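Local coordinates for phosphoribosyl-aminoimidazole carboxylase (Aspergillus clavatus, PDB 3K5I), which probably catalyses the ATP-dependent carboxylation of 5-aminoimidazole ribonucleotide to N5-carboxyaminoimidazole ribonucleotide in purine biosynthesis, as an ATP-grasp enzyme, at residues L222-V227 with Q323-R328. Sequence-based numbering, arbitrary orientation.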
ATOM      1  N   LEU A 222      -0.431  15.406 -17.399  1.00 27.49           N
ATOM      2  CA  LEU A 222      -1.452  15.108 -16.420  1.00 22.64           C
ATOM      3  C   LEU A 222      -1.126  15.873 -15.116  1.00 15.57           C
ATOM      4  O   LEU A 222      -0.108  16.563 -15.027  1.00 26.90           O
ATOM      5  CB  LEU A 222      -1.501  13.583 -16.212  1.00 20.38           C
ATOM      6  CG  LEU A 222      -1.597  12.738 -17.484  1.00 20.67           C
ATOM      7  CD1 LEU A 222      -1.408  11.252 -17.243  1.00 19.13           C
ATOM      8  CD2 LEU A 222      -2.959  13.014 -18.139  1.00 36.29           C
ATOM      9  N   SER A 223      -2.014  15.777 -14.124  1.00 23.79           N
ATOM     10  CA  SER A 223      -1.819  16.476 -12.842  1.00 17.32           C
ATOM     11  C   SER A 223      -2.929  16.121 -11.854  1.00 32.25           C
ATOM     12  O   SER A 223      -4.039  15.757 -12.247  1.00 26.43           O
ATOM     13  CB  SER A 223      -1.864  17.991 -13.040  1.00 16.16           C
ATOM     14  OG  SER A 223      -3.201  18.379 -13.355  1.00 19.89           O
ATOM     15  N   TYR A 224      -2.607  16.242 -10.571  1.00 30.99           N
ATOM     16  CA  TYR A 224      -3.553  15.919  -9.530  1.00 18.69           C
ATOM     17  C   TYR A 224      -4.207  17.202  -9.077  1.00  7.59           C
ATOM     18  O   TYR A 224      -3.759  18.300  -9.482  1.00 10.05           O
ATOM     19  CB  TYR A 224      -2.851  15.183  -8.385  1.00 24.90           C
ATOM     20  CG  TYR A 224      -2.368  13.753  -8.708  1.00  8.22           C
ATOM     21  CD1 TYR A 224      -1.099  13.548  -9.274  1.00 24.80           C
ATOM     22  CD2 TYR A 224      -3.115  12.623  -8.358  1.00  6.24           C
ATOM     23  CE1 TYR A 224      -0.613  12.282  -9.529  1.00  8.31           C
ATOM     24  CE2 TYR A 224      -2.621  11.329  -8.607  1.00 15.91           C
ATOM     25  CZ  TYR A 224      -1.398  11.135  -9.184  1.00 13.84           C
ATOM     26  OH  TYR A 224      -0.959   9.819  -9.409  1.00 17.66           O
ATOM     27  N   PRO A 225      -5.238  17.118  -8.239  1.00 24.73           N
ATOM     28  CA  PRO A 225      -5.856  18.378  -7.807  1.00 13.43           C
ATOM     29  C   PRO A 225      -4.897  19.231  -6.958  1.00 17.77           C
ATOM     30  O   PRO A 225      -3.881  18.762  -6.410  1.00 16.28           O
ATOM     31  CB  PRO A 225      -7.015  17.906  -6.934  1.00 19.44           C
ATOM     32  CG  PRO A 225      -7.441  16.613  -7.575  1.00  8.50           C
ATOM     33  CD  PRO A 225      -6.085  15.957  -7.910  1.00 24.81           C
ATOM     34  N   THR A 226      -5.178  20.525  -6.897  1.00 22.78           N
ATOM     35  CA  THR A 226      -4.386  21.467  -6.115  1.00 28.66           C
ATOM     36  C   THR A 226      -4.746  21.135  -4.656  1.00  7.02           C
ATOM     37  O   THR A 226      -5.926  20.864  -4.294  1.00 15.54           O
ATOM     38  CB  THR A 226      -4.909  22.891  -6.374  1.00 67.76           C
ATOM     39  OG1 THR A 226      -4.873  23.202  -7.775  1.00 24.15           O
ATOM     40  CG2 THR A 226      -4.199  23.939  -5.520  1.00 34.76           C
ATOM     41  N   VAL A 227      -3.705  21.054  -3.842  1.00 11.55           N
ATOM     42  CA  VAL A 227      -3.787  20.790  -2.400  1.00 18.33           C
ATOM     43  C   VAL A 227      -3.238  22.011  -1.628  1.00 12.39           C
ATOM     44  O   VAL A 227      -2.552  22.916  -2.170  1.00 30.51           O
ATOM     45  CB  VAL A 227      -3.092  19.509  -1.915  1.00 11.20           C
ATOM     46  CG1 VAL A 227      -3.680  18.270  -2.610  1.00  7.73           C
ATOM     47  CG2 VAL A 227      -1.682  19.656  -2.159  1.00  8.49           C
ATOM     48  N   GLN A 323      -8.470   9.377 -15.217  1.00 22.71           N
ATOM     49  CA  GLN A 323      -9.489   9.160 -14.198  1.00 23.02           C
ATOM     50  C   GLN A 323      -8.835   8.719 -12.873  1.00 16.87           C
ATOM     51  O   GLN A 323      -9.343   9.036 -11.791  1.00 32.22           O
ATOM     52  CB  GLN A 323     -10.297   7.945 -14.715  1.00 31.52           C
ATOM     53  CG  GLN A 323     -11.815   8.005 -14.539  1.00 99.75           C
ATOM     54  CD  GLN A 323     -12.671   7.798 -15.796  1.00 99.75           C
ATOM     55  OE1 GLN A 323     -12.369   7.065 -16.754  1.00 20.13           O
ATOM     56  NE2 GLN A 323     -13.819   8.440 -15.753  1.00 27.24           N
ATOM     57  N   SER A 324      -7.739   7.964 -12.968  1.00 10.79           N
ATOM     58  CA  SER A 324      -7.027   7.434 -11.806  1.00 18.08           C
ATOM     59  C   SER A 324      -6.284   8.394 -10.889  1.00 36.76           C
ATOM     60  O   SER A 324      -5.765   7.992  -9.823  1.00 28.35           O
ATOM     61  CB  SER A 324      -6.060   6.362 -12.292  1.00  9.99           C
ATOM     62  OG  SER A 324      -6.723   5.256 -12.894  1.00 17.10           O
ATOM     63  N   LEU A 325      -6.212   9.652 -11.317  1.00 16.26           N
ATOM     64  CA  LEU A 325      -5.514  10.709 -10.581  1.00 17.63           C
ATOM     65  C   LEU A 325      -6.551  11.637  -9.976  1.00 13.99           C
ATOM     66  O   LEU A 325      -6.250  12.697  -9.463  1.00 33.73           O
ATOM     67  CB  LEU A 325      -4.665  11.514 -11.551  1.00 26.50           C
ATOM     68  CG  LEU A 325      -4.046  10.472 -12.500  1.00 23.23           C
ATOM     69  CD1 LEU A 325      -3.276  11.105 -13.657  1.00 39.46           C
ATOM     70  CD2 LEU A 325      -3.027   9.743 -11.712  1.00 22.31           C
ATOM     71  N   GLU A 326      -7.802  11.201 -10.036  1.00 21.65           N
ATOM     72  CA  GLU A 326      -8.889  12.014  -9.471  1.00  7.24           C
ATOM     73  C   GLU A 326      -8.888  11.566  -8.021  1.00  8.71           C
ATOM     74  O   GLU A 326      -8.650  10.379  -7.759  1.00 14.34           O
ATOM     75  CB  GLU A 326     -10.232  11.547 -10.083  1.00 12.09           C
ATOM     76  CG  GLU A 326     -10.756  12.414 -11.214  1.00 31.09           C
ATOM     77  CD  GLU A 326     -11.799  11.756 -12.125  1.00 30.90           C
ATOM     78  OE1 GLU A 326     -12.638  10.947 -11.645  1.00 22.46           O
ATOM     79  OE2 GLU A 326     -11.781  12.076 -13.337  1.00 29.21           O
ATOM     80  N   ILE A 327      -9.232  12.489  -7.133  1.00 19.01           N
ATOM     81  CA  ILE A 327      -9.303  12.192  -5.701  1.00 11.05           C
ATOM     82  C   ILE A 327     -10.562  11.432  -5.347  1.00 28.32           C
ATOM     83  O   ILE A 327     -11.679  11.878  -5.616  1.00  8.25           O
ATOM     84  CB  ILE A 327      -9.224  13.507  -4.955  1.00 47.56           C
ATOM     85  CG1 ILE A 327      -7.788  13.965  -5.061  1.00  2.65           C
ATOM     86  CG2 ILE A 327      -9.862  13.490  -3.560  1.00 30.18           C
ATOM     87  CD1 ILE A 327      -7.527  15.366  -4.378  1.00 24.63           C
ATOM     88  N   ARG A 328     -10.395  10.266  -4.755  1.00 15.85           N
ATOM     89  CA  ARG A 328     -11.547   9.419  -4.360  1.00 11.02           C
ATOM     90  C   ARG A 328     -12.381  10.010  -3.217  1.00 99.75           C
ATOM     91  O   ARG A 328     -13.587   9.902  -3.280  1.00 13.38           O
ATOM     92  CB  ARG A 328     -11.003   8.063  -3.820  1.00 10.50           C
ATOM     93  CG  ARG A 328      -9.903   7.474  -4.756  1.00 22.74           C
ATOM     94  CD  ARG A 328      -9.407   6.030  -4.480  1.00 28.26           C
ATOM     95  NE  ARG A 328     -10.477   5.333  -3.808  1.00 33.08           N
ATOM     96  CZ  ARG A 328     -10.373   4.246  -3.063  1.00 63.99           C
ATOM     97  NH1 ARG A 328      -9.174   3.724  -2.885  1.00 26.73           N
ATOM     98  NH2 ARG A 328     -11.481   3.725  -2.518  1.00 35.55           N
TER
HETATM   99  O   HOH W   1      -6.522  14.669 -11.589  1.00 27.85           O
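Tyr224 and Leu325 both turn CG anti to their own carbonyl carbon (chi1 -69° and -41°), and this brings the two side chains across each other at about a right angle. Leu325 CB lies over one ring face, off centre toward the rim, in a CH-pi contact of 3.9 Å to the Tyr224 centroid. The branch then runs along the ring, and Leu325 CD2 comes within 3.3 Å of Tyr224 CZ. A tyrosine suits this place because its flat ring offers the leucine a broad apolar surface, while its buried OH is satisfied by the carbonyl of Leu305, which also fixes the end of the ring. Through its other methyl, Leu325 CD1 reaches Leu222 CB at 4.0 Å, so a single forked side chain touches both Leu222 and Tyr224. Farther along, Ile327 extends its chain to press CD1 tightly on Pro225 CG at 3.4 Å, the two side chains sliding past each other in opposite directions. Proline's compact ring gives the isoleucine a rigid apolar partner. Polar linkage comes from a water that donates to Ser223 O at 2.8 Å and, weakly, to Leu325 O. On the far side of the loop, Ser324 OG makes a hydrogen bond with Asn357 N of the second subunit. The contact thus lodges the loop between helix 307-315 and strand 331-337 beside residues 222-227 of strand 221-232, which belongs to the large antiparallel sheet of the ATP-grasp fold, continuous here with strands of the C-terminal domain.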